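Variable region-containing chitin-binding protein 3 (Branchiostoma floridae, PDB 1XT5) probably binds chitin, and may hydrolyse it, while carrying immunoglobulin V-type domains of an innate immune-type receptor, the first of which forms this chain. Local coordinates at residues 2-8 / 26-32; 36-42 / 108-114; 53-59 / 71-77; 99-104 / 129-135. All blocks are in the same frame, centred on the assembly; numbering follows the deposited sequence.

Interaction 1 of 4, residues 2-8 / 26-32; sequences QSIMTVR and CSYQLAN. With SO4 (sulfate ion), chain B.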
# COMPACT_ATOMS: atom_id res chain seq x y z
N GLN A 2 -0.79 -3.64 -24.31
CA GLN A 2 -1.14 -2.65 -23.30
C GLN A 2 -0.75 -3.10 -21.92
O GLN A 2 -1.13 -4.20 -21.45
CB GLN A 2 -2.66 -2.41 -23.33
CG GLN A 2 -3.10 -1.37 -22.32
CD GLN A 2 -2.44 -0.01 -22.49
OE1 GLN A 2 -2.60 0.63 -23.53
NE2 GLN A 2 -1.76 0.47 -21.46
N SER A 3 0.04 -2.31 -21.18
CA SER A 3 0.32 -2.59 -19.78
C SER A 3 -0.97 -2.43 -18.98
O SER A 3 -1.66 -1.42 -19.19
CB SER A 3 1.28 -1.54 -19.25
OG SER A 3 2.52 -1.43 -19.96
N ILE A 4 -1.29 -3.40 -18.11
CA ILE A 4 -2.52 -3.29 -17.30
C ILE A 4 -2.23 -3.71 -15.87
O ILE A 4 -1.83 -4.82 -15.59
CB ILE A 4 -3.69 -4.11 -17.88
CG1 ILE A 4 -3.97 -3.71 -19.35
CG2 ILE A 4 -4.91 -3.95 -17.00
CD1 ILE A 4 -5.05 -4.50 -20.02
N MET A 5 -2.48 -2.79 -14.96
CA MET A 5 -2.36 -3.03 -13.52
C MET A 5 -3.59 -3.61 -12.91
O MET A 5 -4.69 -3.11 -13.15
CB MET A 5 -2.05 -1.70 -12.84
CG MET A 5 -1.71 -1.85 -11.35
SD MET A 5 -0.14 -2.63 -11.04
CE MET A 5 0.97 -1.29 -11.52
N THR A 6 -3.46 -4.61 -12.04
CA THR A 6 -4.60 -5.09 -11.27
C THR A 6 -4.16 -5.34 -9.84
O THR A 6 -3.27 -6.19 -9.61
CB THR A 6 -5.20 -6.37 -11.86
OG1 THR A 6 -5.67 -6.14 -13.18
CG2 THR A 6 -6.40 -6.85 -11.02
N VAL A 7 -4.77 -4.65 -8.91
CA VAL A 7 -4.57 -4.87 -7.47
C VAL A 7 -5.63 -5.81 -6.98
O VAL A 7 -6.77 -5.79 -7.41
CB VAL A 7 -4.61 -3.49 -6.75
CG1 VAL A 7 -4.77 -3.64 -5.23
CG2 VAL A 7 -3.38 -2.67 -7.06
N ARG A 8 -5.24 -6.68 -6.03
CA ARG A 8 -6.17 -7.55 -5.32
C ARG A 8 -5.92 -7.47 -3.84
O ARG A 8 -4.81 -7.21 -3.37
CB ARG A 8 -6.08 -8.98 -5.85
CG ARG A 8 -6.59 -9.13 -7.28
CD ARG A 8 -6.54 -10.60 -7.75
NE ARG A 8 -7.15 -10.70 -9.07
CZ ARG A 8 -6.91 -10.57 -10.32
NH1 ARG A 8 -5.76 -10.30 -10.98
NH2 ARG A 8 -7.97 -10.76 -11.15
N CYS A 26 -2.20 -6.96 0.50
CA CYS A 26 -2.35 -6.41 -0.83
C CYS A 26 -1.44 -7.18 -1.80
O CYS A 26 -0.32 -7.51 -1.43
CB CYS A 26 -1.96 -4.94 -0.84
SG CYS A 26 -2.22 -4.18 -2.48
N SER A 27 -1.96 -7.45 -2.99
CA SER A 27 -1.19 -8.07 -4.04
C SER A 27 -1.44 -7.29 -5.35
O SER A 27 -2.40 -6.54 -5.46
CB SER A 27 -1.53 -9.53 -4.26
OG SER A 27 -2.85 -9.67 -4.80
N TYR A 28 -0.60 -7.51 -6.36
CA TYR A 28 -0.89 -6.93 -7.66
C TYR A 28 -0.26 -7.80 -8.74
O TYR A 28 0.72 -8.53 -8.51
CB TYR A 28 -0.41 -5.45 -7.79
CG TYR A 28 1.08 -5.32 -7.92
CD1 TYR A 28 1.69 -5.31 -9.17
CD2 TYR A 28 1.92 -5.23 -6.82
CE1 TYR A 28 3.03 -5.21 -9.33
CE2 TYR A 28 3.31 -5.15 -6.98
CZ TYR A 28 3.85 -5.13 -8.24
OH TYR A 28 5.21 -5.08 -8.39
N GLN A 29 -0.78 -7.59 -9.96
CA GLN A 29 -0.23 -8.10 -11.18
C GLN A 29 -0.17 -6.95 -12.18
O GLN A 29 -1.10 -6.20 -12.29
CB GLN A 29 -1.01 -9.24 -11.76
CG GLN A 29 -0.81 -10.49 -10.90
CD GLN A 29 0.58 -11.08 -11.02
OE1 GLN A 29 1.25 -11.33 -10.01
NE2 GLN A 29 1.11 -11.35 -12.23
N LEU A 30 0.95 -6.86 -12.88
CA LEU A 30 1.13 -5.85 -13.92
C LEU A 30 1.39 -6.56 -15.19
O LEU A 30 2.52 -7.04 -15.37
CB LEU A 30 2.22 -4.85 -13.52
CG LEU A 30 2.57 -3.81 -14.57
CD1 LEU A 30 1.33 -3.05 -15.04
CD2 LEU A 30 3.60 -2.84 -14.06
N ALA A 31 0.41 -6.63 -16.04
CA ALA A 31 0.54 -7.33 -17.31
C ALA A 31 1.33 -6.47 -18.28
O ALA A 31 1.08 -5.26 -18.39
CB ALA A 31 -0.80 -7.60 -17.92
N ASN A 32 2.28 -7.05 -18.99
CA ASN A 32 2.99 -6.48 -20.08
C ASN A 32 3.84 -5.25 -19.74
O ASN A 32 4.07 -4.38 -20.59
CB ASN A 32 1.99 -6.11 -21.22
CG ASN A 32 1.18 -7.30 -21.63
OD1 ASN A 32 1.71 -8.40 -21.95
ND2 ASN A 32 -0.10 -7.07 -21.69
S SO4 B . 1.80 1.40 -21.90
O1 SO4 B . 2.76 2.15 -22.83
O2 SO4 B . 2.47 1.22 -20.61
O3 SO4 B . 1.38 0.18 -22.44
O4 SO4 B . 0.64 2.27 -21.71

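Interaction 2 of 4, residues 36-42 / 108-114; sequences PPVISWL and WCQVAQW. With SO4 (sulfate ion), chain B.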
# COMPACT_ATOMS: atom_id res chain seq x y z
N PRO A 36 9.67 -1.73 -12.62
CA PRO A 36 9.07 -1.69 -11.25
C PRO A 36 8.06 -0.57 -11.11
O PRO A 36 8.27 0.51 -11.63
CB PRO A 36 10.29 -1.45 -10.36
CG PRO A 36 11.32 -0.87 -11.28
CD PRO A 36 11.10 -1.43 -12.64
N PRO A 37 6.92 -0.83 -10.48
CA PRO A 37 5.91 0.19 -10.20
C PRO A 37 6.22 0.94 -8.94
O PRO A 37 7.31 0.84 -8.38
CB PRO A 37 4.63 -0.65 -10.18
CG PRO A 37 5.10 -1.90 -9.50
CD PRO A 37 6.46 -2.18 -10.07
N VAL A 38 5.27 1.75 -8.51
CA VAL A 38 5.34 2.48 -7.26
C VAL A 38 4.11 2.20 -6.43
O VAL A 38 2.98 2.22 -6.94
CB VAL A 38 5.60 3.97 -7.51
CG1 VAL A 38 4.65 4.62 -8.48
CG2 VAL A 38 5.61 4.70 -6.16
N ILE A 39 4.38 1.86 -5.17
CA ILE A 39 3.35 1.46 -4.21
C ILE A 39 3.06 2.61 -3.30
O ILE A 39 3.99 3.21 -2.73
CB ILE A 39 3.88 0.26 -3.34
CG1 ILE A 39 4.03 -1.01 -4.15
CG2 ILE A 39 3.05 0.04 -2.09
CD1 ILE A 39 4.84 -1.08 -5.41
N SER A 40 1.79 2.93 -3.11
CA SER A 40 1.35 3.91 -2.14
C SER A 40 0.25 3.31 -1.27
O SER A 40 -0.67 2.68 -1.78
CB SER A 40 0.78 5.14 -2.84
OG SER A 40 1.69 5.73 -3.73
N TRP A 41 0.37 3.49 0.03
CA TRP A 41 -0.75 3.25 0.96
C TRP A 41 -1.21 4.62 1.41
O TRP A 41 -0.42 5.46 1.85
CB TRP A 41 -0.31 2.40 2.13
CG TRP A 41 -0.22 0.95 1.87
CD1 TRP A 41 0.87 0.21 1.48
CD2 TRP A 41 -1.33 0.00 1.96
NE1 TRP A 41 0.51 -1.11 1.32
CE2 TRP A 41 -0.80 -1.26 1.64
CE3 TRP A 41 -2.68 0.14 2.32
CZ2 TRP A 41 -1.60 -2.41 1.67
CZ3 TRP A 41 -3.46 -0.99 2.34
CH2 TRP A 41 -2.93 -2.26 2.04
N LEU A 42 -2.52 4.85 1.26
CA LEU A 42 -3.15 6.14 1.40
C LEU A 42 -4.36 5.97 2.31
O LEU A 42 -5.21 5.12 2.00
CB LEU A 42 -3.58 6.65 0.03
CG LEU A 42 -2.46 6.78 -1.01
CD1 LEU A 42 -3.02 6.95 -2.41
CD2 LEU A 42 -1.49 7.87 -0.67
N TRP A 108 -6.02 2.56 1.35
CA TRP A 108 -5.95 2.22 -0.06
C TRP A 108 -4.55 1.71 -0.38
O TRP A 108 -3.57 2.41 -0.16
CB TRP A 108 -6.24 3.47 -0.91
CG TRP A 108 -7.66 3.90 -0.75
CD1 TRP A 108 -8.16 4.74 0.22
CD2 TRP A 108 -8.77 3.49 -1.55
NE1 TRP A 108 -9.51 4.87 0.07
CE2 TRP A 108 -9.91 4.13 -0.99
CE3 TRP A 108 -8.94 2.68 -2.63
CZ2 TRP A 108 -11.17 3.95 -1.54
CZ3 TRP A 108 -10.18 2.50 -3.17
CH2 TRP A 108 -11.30 3.14 -2.62
N CYS A 109 -4.51 0.50 -0.97
CA CYS A 109 -3.31 -0.04 -1.58
C CYS A 109 -3.37 0.35 -3.07
O CYS A 109 -4.22 -0.15 -3.79
CB CYS A 109 -3.28 -1.54 -1.41
SG CYS A 109 -1.76 -2.22 -2.13
N GLN A 110 -2.51 1.26 -3.46
CA GLN A 110 -2.44 1.76 -4.82
C GLN A 110 -1.10 1.31 -5.41
O GLN A 110 -0.05 1.51 -4.81
CB GLN A 110 -2.54 3.28 -4.83
CG GLN A 110 -2.43 3.87 -6.22
CD GLN A 110 -2.58 5.35 -6.15
OE1 GLN A 110 -3.67 5.87 -6.04
NE2 GLN A 110 -1.47 6.05 -6.09
N VAL A 111 -1.14 0.75 -6.61
CA VAL A 111 0.06 0.35 -7.31
C VAL A 111 -0.03 0.97 -8.72
O VAL A 111 -1.07 0.85 -9.39
CB VAL A 111 0.25 -1.17 -7.35
CG1 VAL A 111 1.62 -1.52 -7.96
CG2 VAL A 111 0.12 -1.80 -5.98
N ALA A 112 1.03 1.63 -9.15
CA ALA A 112 0.97 2.38 -10.39
C ALA A 112 2.31 2.30 -11.12
O ALA A 112 3.37 2.26 -10.49
CB ALA A 112 0.68 3.87 -10.13
N GLN A 113 2.24 2.36 -12.43
CA GLN A 113 3.42 2.65 -13.20
C GLN A 113 4.07 3.95 -12.72
O GLN A 113 3.36 4.86 -12.29
CB GLN A 113 3.10 2.83 -14.66
CG GLN A 113 2.52 1.60 -15.30
CD GLN A 113 2.15 1.88 -16.75
OE1 GLN A 113 1.36 2.77 -17.03
NE2 GLN A 113 2.75 1.14 -17.66
N TRP A 114 5.37 4.08 -12.83
CA TRP A 114 6.04 5.32 -12.44
C TRP A 114 5.52 6.52 -13.22
O TRP A 114 5.46 7.62 -12.67
CB TRP A 114 7.54 5.25 -12.68
CG TRP A 114 8.29 4.38 -11.74
CD1 TRP A 114 7.84 3.60 -10.74
CD2 TRP A 114 9.72 4.20 -11.73
NE1 TRP A 114 8.84 2.96 -10.10
CE2 TRP A 114 10.04 3.30 -10.70
CE3 TRP A 114 10.76 4.73 -12.50
CZ2 TRP A 114 11.34 2.89 -10.40
CZ3 TRP A 114 12.04 4.33 -12.22
CH2 TRP A 114 12.33 3.45 -11.20
S SO4 B . 1.80 1.40 -21.90
O1 SO4 B . 2.76 2.15 -22.83
O2 SO4 B . 2.47 1.22 -20.61
O3 SO4 B . 1.38 0.18 -22.44
O4 SO4 B . 0.64 2.27 -21.71
O HOH W 1 7.02 1.92 -13.66
O HOH W 2 1.32 4.57 -6.21

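Interaction 3 of 4, residues 53-59 / 71-77; sequences VFKGNYN and DSYKESF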
# COMPACT_ATOMS: atom_id res chain seq x y z
N VAL A 53 0.40 7.24 3.96
CA VAL A 53 0.87 6.30 4.99
C VAL A 53 2.29 5.82 4.65
O VAL A 53 3.20 5.86 5.46
CB VAL A 53 -0.10 5.14 5.17
CG1 VAL A 53 0.42 4.15 6.17
CG2 VAL A 53 -1.48 5.69 5.55
N PHE A 54 2.44 5.33 3.43
CA PHE A 54 3.64 4.69 2.96
C PHE A 54 3.76 4.93 1.47
O PHE A 54 2.76 4.89 0.75
CB PHE A 54 3.60 3.19 3.27
CG PHE A 54 4.80 2.41 2.74
CD1 PHE A 54 5.90 2.20 3.57
CD2 PHE A 54 4.81 1.90 1.45
CE1 PHE A 54 7.01 1.52 3.07
CE2 PHE A 54 5.92 1.24 0.93
CZ PHE A 54 6.99 1.07 1.79
N LYS A 55 4.99 5.05 1.00
CA LYS A 55 5.29 5.03 -0.43
C LYS A 55 6.60 4.24 -0.63
O LYS A 55 7.52 4.36 0.18
CB LYS A 55 5.38 6.41 -1.04
CG LYS A 55 5.39 6.53 -2.56
CD LYS A 55 5.41 7.95 -3.05
CE LYS A 55 5.43 8.06 -4.55
NZ LYS A 55 5.42 9.49 -5.00
N GLY A 56 6.70 3.50 -1.72
CA GLY A 56 7.93 2.84 -2.03
C GLY A 56 7.99 2.34 -3.44
O GLY A 56 6.98 2.19 -4.12
N ASN A 57 9.22 2.04 -3.88
CA ASN A 57 9.42 1.43 -5.17
C ASN A 57 10.79 0.75 -5.19
O ASN A 57 11.73 1.24 -4.59
CB ASN A 57 9.37 2.42 -6.34
CG ASN A 57 10.32 3.59 -6.25
OD1 ASN A 57 10.06 4.62 -5.67
ND2 ASN A 57 11.50 3.42 -6.87
N TYR A 58 10.90 -0.36 -5.90
CA TYR A 58 12.22 -0.90 -6.19
C TYR A 58 12.99 0.10 -7.06
O TYR A 58 12.39 0.80 -7.89
CB TYR A 58 12.10 -2.20 -6.98
CG TYR A 58 11.53 -3.34 -6.18
CD1 TYR A 58 10.30 -3.91 -6.51
CD2 TYR A 58 12.19 -3.88 -5.10
CE1 TYR A 58 9.77 -4.96 -5.81
CE2 TYR A 58 11.65 -4.94 -4.38
CZ TYR A 58 10.45 -5.46 -4.72
OH TYR A 58 9.89 -6.49 -3.99
N ASN A 59 14.27 0.14 -6.89
CA ASN A 59 15.13 0.95 -7.74
C ASN A 59 15.48 0.12 -8.97
O ASN A 59 15.58 -1.09 -8.97
CB ASN A 59 16.37 1.38 -7.00
CG ASN A 59 16.00 2.40 -5.91
OD1 ASN A 59 15.07 3.18 -6.07
ND2 ASN A 59 16.80 2.39 -4.84
N ASP A 71 17.53 -2.63 -2.40
CA ASP A 71 17.80 -1.52 -3.31
C ASP A 71 16.43 -0.95 -3.71
O ASP A 71 15.92 -1.20 -4.78
CB ASP A 71 18.55 -1.99 -4.53
CG ASP A 71 19.05 -0.80 -5.36
OD1 ASP A 71 18.91 0.35 -4.92
OD2 ASP A 71 19.60 -1.12 -6.43
N SER A 72 15.86 -0.20 -2.78
CA SER A 72 14.51 0.30 -2.93
C SER A 72 14.38 1.59 -2.14
O SER A 72 15.09 1.80 -1.16
CB SER A 72 13.48 -0.71 -2.44
OG SER A 72 13.63 -0.99 -1.08
N TYR A 73 13.39 2.37 -2.52
CA TYR A 73 12.86 3.50 -1.75
C TYR A 73 11.69 2.99 -0.93
O TYR A 73 10.79 2.39 -1.50
CB TYR A 73 12.37 4.59 -2.72
CG TYR A 73 11.52 5.64 -2.03
CD1 TYR A 73 12.00 6.42 -1.03
CD2 TYR A 73 10.18 5.81 -2.44
CE1 TYR A 73 11.22 7.38 -0.41
CE2 TYR A 73 9.40 6.77 -1.81
CZ TYR A 73 9.89 7.56 -0.81
OH TYR A 73 9.08 8.51 -0.22
N LYS A 74 11.72 3.27 0.37
CA LYS A 74 10.60 2.96 1.25
C LYS A 74 10.49 4.08 2.26
O LYS A 74 11.49 4.40 2.91
CB LYS A 74 10.78 1.63 1.97
CG LYS A 74 10.81 0.43 1.05
CD LYS A 74 10.80 -0.89 1.81
CE LYS A 74 10.82 -2.06 0.87
NZ LYS A 74 10.72 -3.38 1.50
N GLU A 75 9.30 4.64 2.44
CA GLU A 75 9.12 5.72 3.40
C GLU A 75 7.74 5.66 4.00
O GLU A 75 6.74 5.45 3.30
CB GLU A 75 9.34 7.07 2.71
CG GLU A 75 9.28 8.26 3.64
CD GLU A 75 9.78 9.56 3.09
OE1 GLU A 75 10.02 9.63 1.87
OE2 GLU A 75 9.88 10.52 3.91
N SER A 76 7.66 5.90 5.31
CA SER A 76 6.39 6.11 6.01
C SER A 76 6.28 7.57 6.41
O SER A 76 7.27 8.28 6.55
CB SER A 76 6.29 5.24 7.23
OG SER A 76 7.39 5.36 8.13
N PHE A 77 5.02 8.03 6.55
CA PHE A 77 4.73 9.46 6.60
C PHE A 77 3.87 9.87 7.77
O PHE A 77 3.03 9.13 8.26
CB PHE A 77 4.03 9.94 5.30
CG PHE A 77 4.88 9.78 4.07
CD1 PHE A 77 4.85 8.60 3.35
CD2 PHE A 77 5.69 10.83 3.64
CE1 PHE A 77 5.61 8.40 2.24
CE2 PHE A 77 6.46 10.63 2.53
CZ PHE A 77 6.43 9.44 1.84
O HOH W 3 15.60 -3.17 -6.85

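Interaction 4 of 4, residues 99-104 / 129-135; sequences VHPQDG and LKVTGHT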
# COMPACT_ATOMS: atom_id res chain seq x y z
N VAL A 99 -0.95 0.44 16.98
CA VAL A 99 -2.13 1.03 16.39
C VAL A 99 -2.82 1.99 17.34
O VAL A 99 -3.11 1.67 18.49
CB VAL A 99 -3.07 -0.08 15.87
CG1 VAL A 99 -4.40 0.46 15.51
CG2 VAL A 99 -2.44 -0.81 14.70
N HIS A 100 -3.10 3.19 16.84
CA HIS A 100 -3.76 4.22 17.65
C HIS A 100 -5.27 4.18 17.46
O HIS A 100 -5.75 3.71 16.45
CB HIS A 100 -3.28 5.61 17.22
CG HIS A 100 -1.87 5.93 17.57
ND1 HIS A 100 -0.81 5.05 17.39
CD2 HIS A 100 -1.33 7.04 18.12
CE1 HIS A 100 0.30 5.67 17.82
NE2 HIS A 100 0.02 6.91 18.27
N PRO A 101 -5.99 4.67 18.42
CA PRO A 101 -7.48 4.72 18.24
C PRO A 101 -7.91 5.30 16.90
O PRO A 101 -8.76 4.76 16.13
CB PRO A 101 -7.94 5.53 19.43
CG PRO A 101 -6.92 5.31 20.49
CD PRO A 101 -5.60 5.19 19.73
N GLN A 102 -7.28 6.40 16.49
CA GLN A 102 -7.70 7.06 15.25
C GLN A 102 -7.05 6.46 14.03
O GLN A 102 -7.30 7.02 12.94
CB GLN A 102 -7.34 8.53 15.34
CG GLN A 102 -8.13 9.19 16.46
CD GLN A 102 -9.55 8.75 16.69
OE1 GLN A 102 -9.99 8.12 17.67
NE2 GLN A 102 -10.38 9.10 15.72
N ASP A 103 -6.32 5.39 14.15
CA ASP A 103 -5.88 4.68 12.98
C ASP A 103 -7.01 3.92 12.30
O ASP A 103 -6.85 3.48 11.16
CB ASP A 103 -4.74 3.70 13.28
CG ASP A 103 -3.39 4.29 13.56
OD1 ASP A 103 -3.15 5.47 13.25
OD2 ASP A 103 -2.57 3.56 14.14
N GLY A 104 -8.19 3.72 12.95
CA GLY A 104 -9.29 3.13 12.22
C GLY A 104 -9.66 3.96 11.02
O GLY A 104 -9.56 5.19 11.01
N LEU A 129 -9.66 -0.76 8.35
CA LEU A 129 -9.09 -1.11 9.63
C LEU A 129 -10.11 -0.72 10.74
O LEU A 129 -10.42 0.45 10.87
CB LEU A 129 -7.80 -0.39 9.88
CG LEU A 129 -7.14 -0.67 11.25
CD1 LEU A 129 -6.90 -2.15 11.46
CD2 LEU A 129 -5.88 0.19 11.36
N LYS A 130 -10.56 -1.72 11.45
CA LYS A 130 -11.37 -1.56 12.65
C LYS A 130 -10.49 -1.66 13.86
O LYS A 130 -9.68 -2.60 13.99
CB LYS A 130 -12.48 -2.61 12.74
CG LYS A 130 -13.53 -2.54 11.69
CD LYS A 130 -14.47 -3.75 11.79
CE LYS A 130 -15.73 -3.65 11.05
NZ LYS A 130 -16.58 -4.87 11.11
N VAL A 131 -10.56 -0.66 14.74
CA VAL A 131 -9.82 -0.66 15.99
C VAL A 131 -10.80 -1.02 17.08
O VAL A 131 -11.72 -0.27 17.35
CB VAL A 131 -9.09 0.67 16.23
CG1 VAL A 131 -8.32 0.63 17.54
CG2 VAL A 131 -8.19 1.02 15.05
N THR A 132 -10.62 -2.19 17.70
CA THR A 132 -11.55 -2.69 18.70
C THR A 132 -11.74 -1.70 19.81
O THR A 132 -10.75 -1.21 20.36
CB THR A 132 -11.01 -4.01 19.28
OG1 THR A 132 -10.69 -4.87 18.14
CG2 THR A 132 -11.97 -4.72 20.20
N GLY A 133 -13.00 -1.42 20.13
CA GLY A 133 -13.30 -0.51 21.18
C GLY A 133 -13.22 0.93 20.81
O GLY A 133 -13.44 1.79 21.69
N HIS A 134 -12.94 1.23 19.54
CA HIS A 134 -12.85 2.62 19.07
C HIS A 134 -13.67 2.81 17.82
O HIS A 134 -14.43 3.76 17.74
CB HIS A 134 -11.38 3.03 18.88
CG HIS A 134 -10.69 3.09 20.18
ND1 HIS A 134 -9.88 2.21 20.77
CD2 HIS A 134 -10.96 4.12 21.06
CE1 HIS A 134 -9.60 2.67 22.01
NE2 HIS A 134 -10.26 3.84 22.19
N THR A 135 -13.53 1.95 16.82
CA THR A 135 -14.32 2.06 15.61
C THR A 135 -15.76 1.71 15.93
O THR A 135 -16.71 2.35 15.46
CB THR A 135 -13.73 1.13 14.51
OG1 THR A 135 -12.35 1.48 14.29
CG2 THR A 135 -14.60 1.20 13.28
OXT THR A 135 -16.03 0.77 16.73
O HOH W 4 -10.88 4.15 14.93

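Interaction 1 of 4, residues 2-8 / 26-32
Two knobs on strand 4-8 settle into the hollows that alternate side chains leave along strand 22-31. Met5 fills the notch between Tyr28 and Leu30: its SD lies 3.7 Å from Tyr28 CD1, an oblique Met-aromatic contact 4.7 Å from the ring centroid, and its CE 4.0 Å from Leu30 CD1. Val7 fits the next gap, with CG1 3.8 Å from Cys26 SG and CG2 4.1 Å from Tyr28 CB. The backbones run antiparallel (165°, axes 4.6 Å apart), fixed by paired bonds such as Thr6 N to Gln29 O and Gln29 N to Thr6 O, both 2.9 Å. On the reverse face, Ala31 sits beside Ile4, and Arg8 CB lies 3.5 Å from Ser27 OG. Past the strand, Asn32 ND2 reaches Gln2 O at 3.1 Å, while Ser3 OG hydrogen-bonds O2 of a sulfate, probably from the crystallisation liquor, at 2.7 Å. Met5, Val7 and Tyr28 press on Val111 of strand 105-112 in the other sheet, and Met5 is backbone hydrogen-bonded to Phe120, just before strand 122-132.

Interaction 2 of 4, residues 36-42 / 108-114
Trp41 lays the six-membered ring of its indole over Cys109: Cys109 CB is 3.6 Å from that ring's centroid and 15° off its normal, a CH-pi contact, while Cys109 SG lies obliquely at 4.3 Å. The indole NE1 is satisfied by Pro92 O. Beneath this overlap the strands run antiparallel at 160°, axes 4.8 Å apart, and three reciprocal pairs join them, for instance Ser40 N to Gln110 O and Gln110 N to Ser40 O, each 2.9 Å. Cys109 is disulfide-linked to Cys26 in the opposite sheet, so this B-F cystine and the tryptophan of strand C packed on it form the pin of the immunoglobulin fold. The same face continues with Ile39 CD1 4.1 Å and Pro37 CG 3.8 Å from Val111 CG1. On the other face, a water links Val38 O (3.0 Å), Ser40 OG (2.8 Å) and Gln110 NE2 (3.2 Å). At the loop end Trp114 NE1 weakly hydrogen-bonds Pro37 O (3.1 Å), and a second water bridges Pro36 O and Trp114 N (2.8 Å each).

Interaction 3 of 4, residues 53-59 / 71-77
This is antiparallel strand pairing at one edge of the six-stranded sheet, where strand 72-76 is the outermost strand and 53-58 its inner neighbour. The axes lie 4.6 Å apart at 176°. Reciprocal bonds of 2.9 Å join Lys55 N to Glu75 O and Glu75 N to Lys55 O, and Asn57 pairs likewise with Tyr73. Gly56 CA is 2.9 Å from Tyr73 O, where a CB would clash with that oxygen. On one face the aliphatic part of Lys55 touches two rings, with CB 3.8 Å from Phe77 CE1 and CG 4.1 Å from Tyr73 CE2. On the other, Phe54 CZ meets Lys74 CB at 3.8 Å, and the lysine's amino group goes on to a salt bridge with Glu69. Asn59 ND2 to Asp71 OD1, 2.9 Å, closes the loop end. Val53 and Phe54 both pair with Trp41, a classic beta bulge, and the hairpin itself is the C'-C'' pair that distinguishes V-type immunoglobulin domains, its connecting loop corresponding to CDR2 of antibodies.

Interaction 4 of 4, residues 99-104 / 129-135
Van der Waals contact of methyl groups does most of the joining here. The apolar side-chain pairs are Val99 CG1 with Val131 CG2, 3.9 Å, and Val99 CG1 with Leu129 CD2, 4.4 Å. Val131 CG2 also plugs the concave side of the turn at 99-104, lying 3.9 Å from Pro101 O and 3.4 Å from Gly104 N; Leu129 CD2 sits beside it, 3.4 Å from Asp103 O. Nearer the surface a CH-pi contact forms, with Pro101 CB 3.8 Å from the centroid of the His134 ring and 14° off its normal.

The two segments share no direct hydrogen bond. A water bridges them instead, 2.5 Å from Pro101 O and 3.1 Å from Thr135 OG1. Close backbone approach adds a CA-H...O contact of 3.2 Å from Gly104 CA to Leu129 O; a CB on Gly104 would clash with Thr135 OG1.

Other polar bonds shape each segment separately. Asp103 OD2 accepts from His100 N at 2.8 Å while Asp103 N donates to His100 O at 2.9 Å, closing the 3-10 turn. Thr135 OG1 takes Val131 N at 2.8 Å, folding the C-terminus back.

Asp103 also forms a salt bridge with Arg83, and its carbonyl accepts from Tyr107 OH, four residues on. These are the Arg-Asp bridge and tyrosine corner of V domains, set in the E-F turn that here packs against the end of strand G.

How the interactions relate
Interactions 1 and 2 face each other across the sandwich, their centres 11 Å apart, and are joined by the Cys26-Cys109 disulfide and by side chains such as Tyr28 on Pro37; a sulfate touches both. Interaction 2, 6 Å from the chain centre, is the most central. Interaction 3 widens the same sheet: strands 38-44 and 50-58 probably hydrogen-bond through Ile39 N to Gly56 O, 2.8 Å, yet its face with Lys55, Tyr73 and Glu75 is more polar. Interaction 4 lies at the far end, about 30 Å between centres from interaction 1. The first three are antiparallel backbone pairings; the fourth joins a turn to a strand by side-chain contacts and water.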